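Local coordinates for acyl carrier protein (Thermotoga maritima, PDB 1VKU) that probably carries the growing acyl chain, as a thioester on a phosphopantetheine arm, through the steps of fatty acid biosynthesis, at residues D52-D55 with L56-F60; I19-F22 with V23-S27. All coordinates share one frame; numbering follows the deposited sequence.

Contact 1 (D52-D55 with L56-F60); sequences DVID and LVMFF
Ile54 lays its CG2 methyl against the selenium of Met58, a selenomethionine, one helical turn further on: Ile54 CG2 and Met58 SE are 3.9 Å apart, and the two side chains run side by side in the same direction. The branch of Ile54 that does the touching is the one opposite its backbone N; the longer CG1 arm (chi1 -68°) stays on the N side. Met58 CG comes within 3.4 Å of Ile54 O. On the neighbouring stripe of the helix Val53 and Val57 meet obliquely through single methyls, Val53 CG1 to Val57 CG2 at 4.2 Å, a loose touch. The Phe59 ring sits obliquely beside the Asp55 carbonyl, its CD2 3.1 Å from Asp55 O. Beneath the side chains runs an unbroken ladder of i to i+4 bonds. Leu56 N to Asp52 O is 2.8 Å and nearly straight (172°), whereas Phe59 N to Asp55 O, 2.9 Å, bends more at the hydrogen (151°). Around this stretch both valines pack on Ile73 of helix 70-73, Leu56 on helices 14-28 and 79-92, and the Phe59 side chain on Met30. Asp52 N is bonded to Asp49 OD1 near the start of helix 50-64, close to Ser50, the predicted phosphopantetheine attachment site, which carries no cofactor in this structure. Cohesion inside this stretch therefore comes mainly from backbone bonds and a few methyl-sized touches, while Ile54 and Met58 form an apolar patch on the exposed side.

Contact 2 (I19-F22 with V23-S27); sequences IAKF and VEIAS
Lys21 and Glu24 cross at an angle, the lysine chain sweeping forward along the helix until its ammonium meets the carboxylate. The salt bridge runs from Lys21 NZ to Glu24 OE2 at 2.9 Å, with the nitrogen above the carboxylate plane, 37° out of it; Glu24 OE1 is farther, 3.4 Å from Lys21 NZ. The bend that makes this possible lies at chi2 of Lys21 (70°); beyond it the chain is extended and brings Lys21 CD to 3.7 Å from Glu24 OE1. Nearer the backbone, Lys21 crosses Ile25 obliquely, Lys21 CG lying 3.9 Å from Ile25 CD1, and a weak, long ion pair links Lys21 NZ to Glu63 on helix 50-64. Replacing Lys21 by an alanine removes the ammonium group and is likely to leave the Glu24 carboxylate without its salt-bridge partner and Ile25 CD1 without the methylene beside it. Phe22 faces another way: its ring stands obliquely to the Ala26 methyl, Phe22 CE1 to Ala26 CB being 4.4 Å, and meets the Phe43 ring with planes about 70° apart. The backbone bonds of the same turn, Ile25 N to Lys21 O and Ala26 N to Phe22 O, both 2.9 Å, keep the helix regular. With a salt bridge on one face and buried Phe22, Ile25 and Ala26 on another, this is an amphipathic helix, the first of the helical bundle of the acyl carrier protein fold.

In the fold
From the N terminus the chain first forms helix 14-28, where contact 2 spans successive turns, then passes through a long loop to helix 50-64, which holds contact 1. Each contact lies within a single helix and encloses no loop; the two follow in series, neither nested nor crossed, their centres about 11 Å apart. They meet across the interface of the two helices: Leu56 CD2 lies 3.7 Å from Phe22 CE1, Phe60 CZ is 3.6 Å from Phe22 N, and Phe59 packs on Ile25. Helix 79-92 also packs on both contacts, Leu82 touching Leu56 and Phe60, and Val79 touching Phe22.

Contact 1 (D52-D55 with L56-F60)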
loop_
_atom_site.group_PDB
_atom_site.type_symbol
_atom_site.label_atom_id
_atom_site.label_comp_id
_atom_site.label_asym_id
_atom_site.label_seq_id
_atom_site.Cartn_x
_atom_site.Cartn_y
_atom_site.Cartn_z
ATOM N N ASP A 52 -5.063 -2.677 -10.393
ATOM C CA ASP A 52 -4.725 -1.490 -9.619
ATOM C C ASP A 52 -3.848 -1.853 -8.413
ATOM O O ASP A 52 -2.948 -1.099 -8.062
ATOM C CB ASP A 52 -5.977 -0.810 -9.087
ATOM C CG ASP A 52 -6.790 -0.144 -10.156
ATOM O OD1 ASP A 52 -6.243 0.291 -11.200
ATOM O OD2 ASP A 52 -8.013 0.001 -10.008
ATOM N N VAL A 53 -4.155 -2.969 -7.756
ATOM C CA VAL A 53 -3.337 -3.435 -6.649
ATOM C C VAL A 53 -1.900 -3.708 -7.094
ATOM O O VAL A 53 -0.979 -3.320 -6.398
ATOM C CB VAL A 53 -3.938 -4.625 -5.949
ATOM C CG1 VAL A 53 -2.943 -5.214 -4.953
ATOM C CG2 VAL A 53 -5.194 -4.191 -5.232
ATOM N N ILE A 54 -1.719 -4.378 -8.234
ATOM C CA ILE A 54 -0.387 -4.600 -8.831
ATOM C C ILE A 54 0.345 -3.273 -9.102
ATOM O O ILE A 54 1.512 -3.153 -8.762
ATOM C CB ILE A 54 -0.498 -5.436 -10.125
ATOM C CG1 ILE A 54 -0.939 -6.853 -9.805
ATOM C CG2 ILE A 54 0.809 -5.395 -10.936
ATOM C CD1 ILE A 54 -1.422 -7.656 -10.994
ATOM N N ASP A 55 -0.335 -2.285 -9.691
ATOM C CA ASP A 55 0.290 -0.984 -9.950
ATOM C C ASP A 55 0.669 -0.316 -8.632
ATOM O O ASP A 55 1.779 0.159 -8.473
ATOM C CB ASP A 55 -0.619 -0.048 -10.743
ATOM C CG ASP A 55 -0.645 -0.358 -12.225
ATOM O OD1 ASP A 55 0.428 -0.536 -12.868
ATOM O OD2 ASP A 55 -1.725 -0.410 -12.848
ATOM N N LEU A 56 -0.263 -0.264 -7.693
ATOM C CA LEU A 56 0.008 0.251 -6.347
ATOM C C LEU A 56 1.237 -0.398 -5.699
ATOM O O LEU A 56 2.084 0.301 -5.153
ATOM C CB LEU A 56 -1.205 0.044 -5.442
ATOM C CG LEU A 56 -1.208 0.686 -4.064
ATOM C CD1 LEU A 56 -1.167 2.188 -4.171
ATOM C CD2 LEU A 56 -2.465 0.242 -3.402
ATOM N N VAL A 57 1.340 -1.721 -5.788
ATOM C CA VAL A 57 2.448 -2.474 -5.171
ATOM C C VAL A 57 3.772 -2.086 -5.846
ATOM O O VAL A 57 4.747 -1.811 -5.160
ATOM C CB VAL A 57 2.183 -4.003 -5.205
ATOM C CG1 VAL A 57 3.436 -4.813 -4.932
ATOM C CG2 VAL A 57 1.056 -4.384 -4.215
HETATM N N MSE A 58 3.782 -2.008 -7.179
HETATM C CA MSE A 58 4.982 -1.656 -7.914
HETATM C C MSE A 58 5.415 -0.227 -7.612
HETATM O O MSE A 58 6.615 0.060 -7.592
HETATM C CB MSE A 58 4.801 -1.871 -9.404
HETATM C CG MSE A 58 4.747 -3.321 -9.784
HETATM SE SE MSE A 58 4.144 -3.562 -11.667
HETATM C CE MSE A 58 5.858 -3.108 -12.570
ATOM N N PHE A 59 4.450 0.652 -7.340
ATOM C CA PHE A 59 4.776 2.033 -6.928
ATOM C C PHE A 59 5.405 2.068 -5.525
ATOM O O PHE A 59 6.382 2.762 -5.324
ATOM C CB PHE A 59 3.573 2.982 -6.969
ATOM C CG PHE A 59 3.111 3.377 -8.370
ATOM C CD1 PHE A 59 3.996 3.883 -9.310
ATOM C CD2 PHE A 59 1.752 3.297 -8.703
ATOM C CE1 PHE A 59 3.545 4.252 -10.569
ATOM C CE2 PHE A 59 1.307 3.678 -9.941
ATOM C CZ PHE A 59 2.198 4.144 -10.875
ATOM N N PHE A 60 4.850 1.328 -4.574
ATOM C CA PHE A 60 5.474 1.173 -3.262
ATOM C C PHE A 60 6.860 0.523 -3.352
ATOM O O PHE A 60 7.797 0.945 -2.683
ATOM C CB PHE A 60 4.585 0.367 -2.326
ATOM C CG PHE A 60 3.636 1.215 -1.528
ATOM C CD1 PHE A 60 4.065 1.863 -0.375
ATOM C CD2 PHE A 60 2.345 1.391 -1.938
ATOM C CE1 PHE A 60 3.208 2.648 0.366
ATOM C CE2 PHE A 60 1.461 2.205 -1.195
ATOM C CZ PHE A 60 1.902 2.841 -0.055
#

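Contact 2 (I19-F22 with V23-S27)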
loop_
_atom_site.group_PDB
_atom_site.type_symbol
_atom_site.label_atom_id
_atom_site.label_comp_id
_atom_site.label_asym_id
_atom_site.label_seq_id
_atom_site.Cartn_x
_atom_site.Cartn_y
_atom_site.Cartn_z
ATOM N N ILE A 19 -0.136 5.076 5.265
ATOM C CA ILE A 19 -1.456 5.394 4.727
ATOM C C ILE A 19 -1.389 6.696 3.930
ATOM O O ILE A 19 -1.997 6.821 2.864
ATOM C CB ILE A 19 -2.522 5.419 5.850
ATOM C CG1 ILE A 19 -2.736 4.001 6.361
ATOM C CG2 ILE A 19 -3.826 5.968 5.335
ATOM C CD1 ILE A 19 -3.453 3.915 7.739
ATOM N N ALA A 20 -0.654 7.676 4.453
ATOM C CA ALA A 20 -0.552 8.944 3.765
ATOM C C ALA A 20 0.146 8.770 2.423
ATOM O O ALA A 20 -0.215 9.440 1.465
ATOM C CB ALA A 20 0.177 10.001 4.633
ATOM N N LYS A 21 1.155 7.897 2.367
ATOM C CA LYS A 21 1.847 7.605 1.126
ATOM C C LYS A 21 0.908 6.891 0.130
ATOM O O LYS A 21 0.833 7.260 -1.037
ATOM C CB LYS A 21 3.083 6.724 1.398
ATOM C CG LYS A 21 3.970 6.582 0.211
ATOM C CD LYS A 21 4.632 7.912 -0.015
ATOM C CE LYS A 21 5.434 7.875 -1.231
ATOM N NZ LYS A 21 5.908 9.216 -1.462
ATOM N N PHE A 22 0.174 5.894 0.616
ATOM C CA PHE A 22 -0.860 5.258 -0.177
ATOM C C PHE A 22 -1.806 6.316 -0.793
ATOM O O PHE A 22 -2.036 6.303 -1.982
ATOM C CB PHE A 22 -1.632 4.286 0.695
ATOM C CG PHE A 22 -2.913 3.795 0.101
ATOM C CD1 PHE A 22 -3.012 3.469 -1.244
ATOM C CD2 PHE A 22 -4.025 3.626 0.908
ATOM C CE1 PHE A 22 -4.202 3.014 -1.779
ATOM C CE2 PHE A 22 -5.223 3.164 0.379
ATOM C CZ PHE A 22 -5.316 2.864 -0.961
ATOM N N VAL A 23 -2.324 7.245 0.008
ATOM C CA VAL A 23 -3.249 8.276 -0.505
ATOM C C VAL A 23 -2.579 9.153 -1.579
ATOM O O VAL A 23 -3.195 9.482 -2.603
ATOM C CB VAL A 23 -3.836 9.081 0.649
ATOM C CG1 VAL A 23 -4.649 10.298 0.177
ATOM C CG2 VAL A 23 -4.719 8.178 1.450
ATOM N N GLU A 24 -1.319 9.508 -1.359
ATOM C CA GLU A 24 -0.589 10.390 -2.270
ATOM C C GLU A 24 -0.332 9.710 -3.604
ATOM O O GLU A 24 -0.517 10.311 -4.672
ATOM C CB GLU A 24 0.735 10.816 -1.623
ATOM C CG GLU A 24 1.794 11.410 -2.551
ATOM C CD GLU A 24 3.212 11.289 -1.972
ATOM O OE1 GLU A 24 3.391 11.353 -0.727
ATOM O OE2 GLU A 24 4.167 11.101 -2.764
ATOM N N ILE A 25 0.098 8.461 -3.538
ATOM C CA ILE A 25 0.326 7.665 -4.738
ATOM C C ILE A 25 -0.984 7.450 -5.491
ATOM O O ILE A 25 -1.032 7.621 -6.690
ATOM C CB ILE A 25 0.950 6.302 -4.388
ATOM C CG1 ILE A 25 2.421 6.456 -3.985
ATOM C CG2 ILE A 25 0.822 5.363 -5.577
ATOM C CD1 ILE A 25 2.980 5.237 -3.341
ATOM N N ALA A 26 -2.055 7.087 -4.786
ATOM C CA ALA A 26 -3.360 6.901 -5.450
ATOM C C ALA A 26 -3.766 8.153 -6.199
ATOM O O ALA A 26 -4.226 8.102 -7.323
ATOM C CB ALA A 26 -4.427 6.510 -4.426
ATOM N N SER A 27 -3.541 9.301 -5.577
ATOM C CA SER A 27 -3.926 10.572 -6.143
ATOM C C SER A 27 -3.003 11.022 -7.263
ATOM O O SER A 27 -3.468 11.457 -8.326
ATOM C CB SER A 27 -3.927 11.643 -5.059
ATOM O OG SER A 27 -4.307 12.880 -5.619
#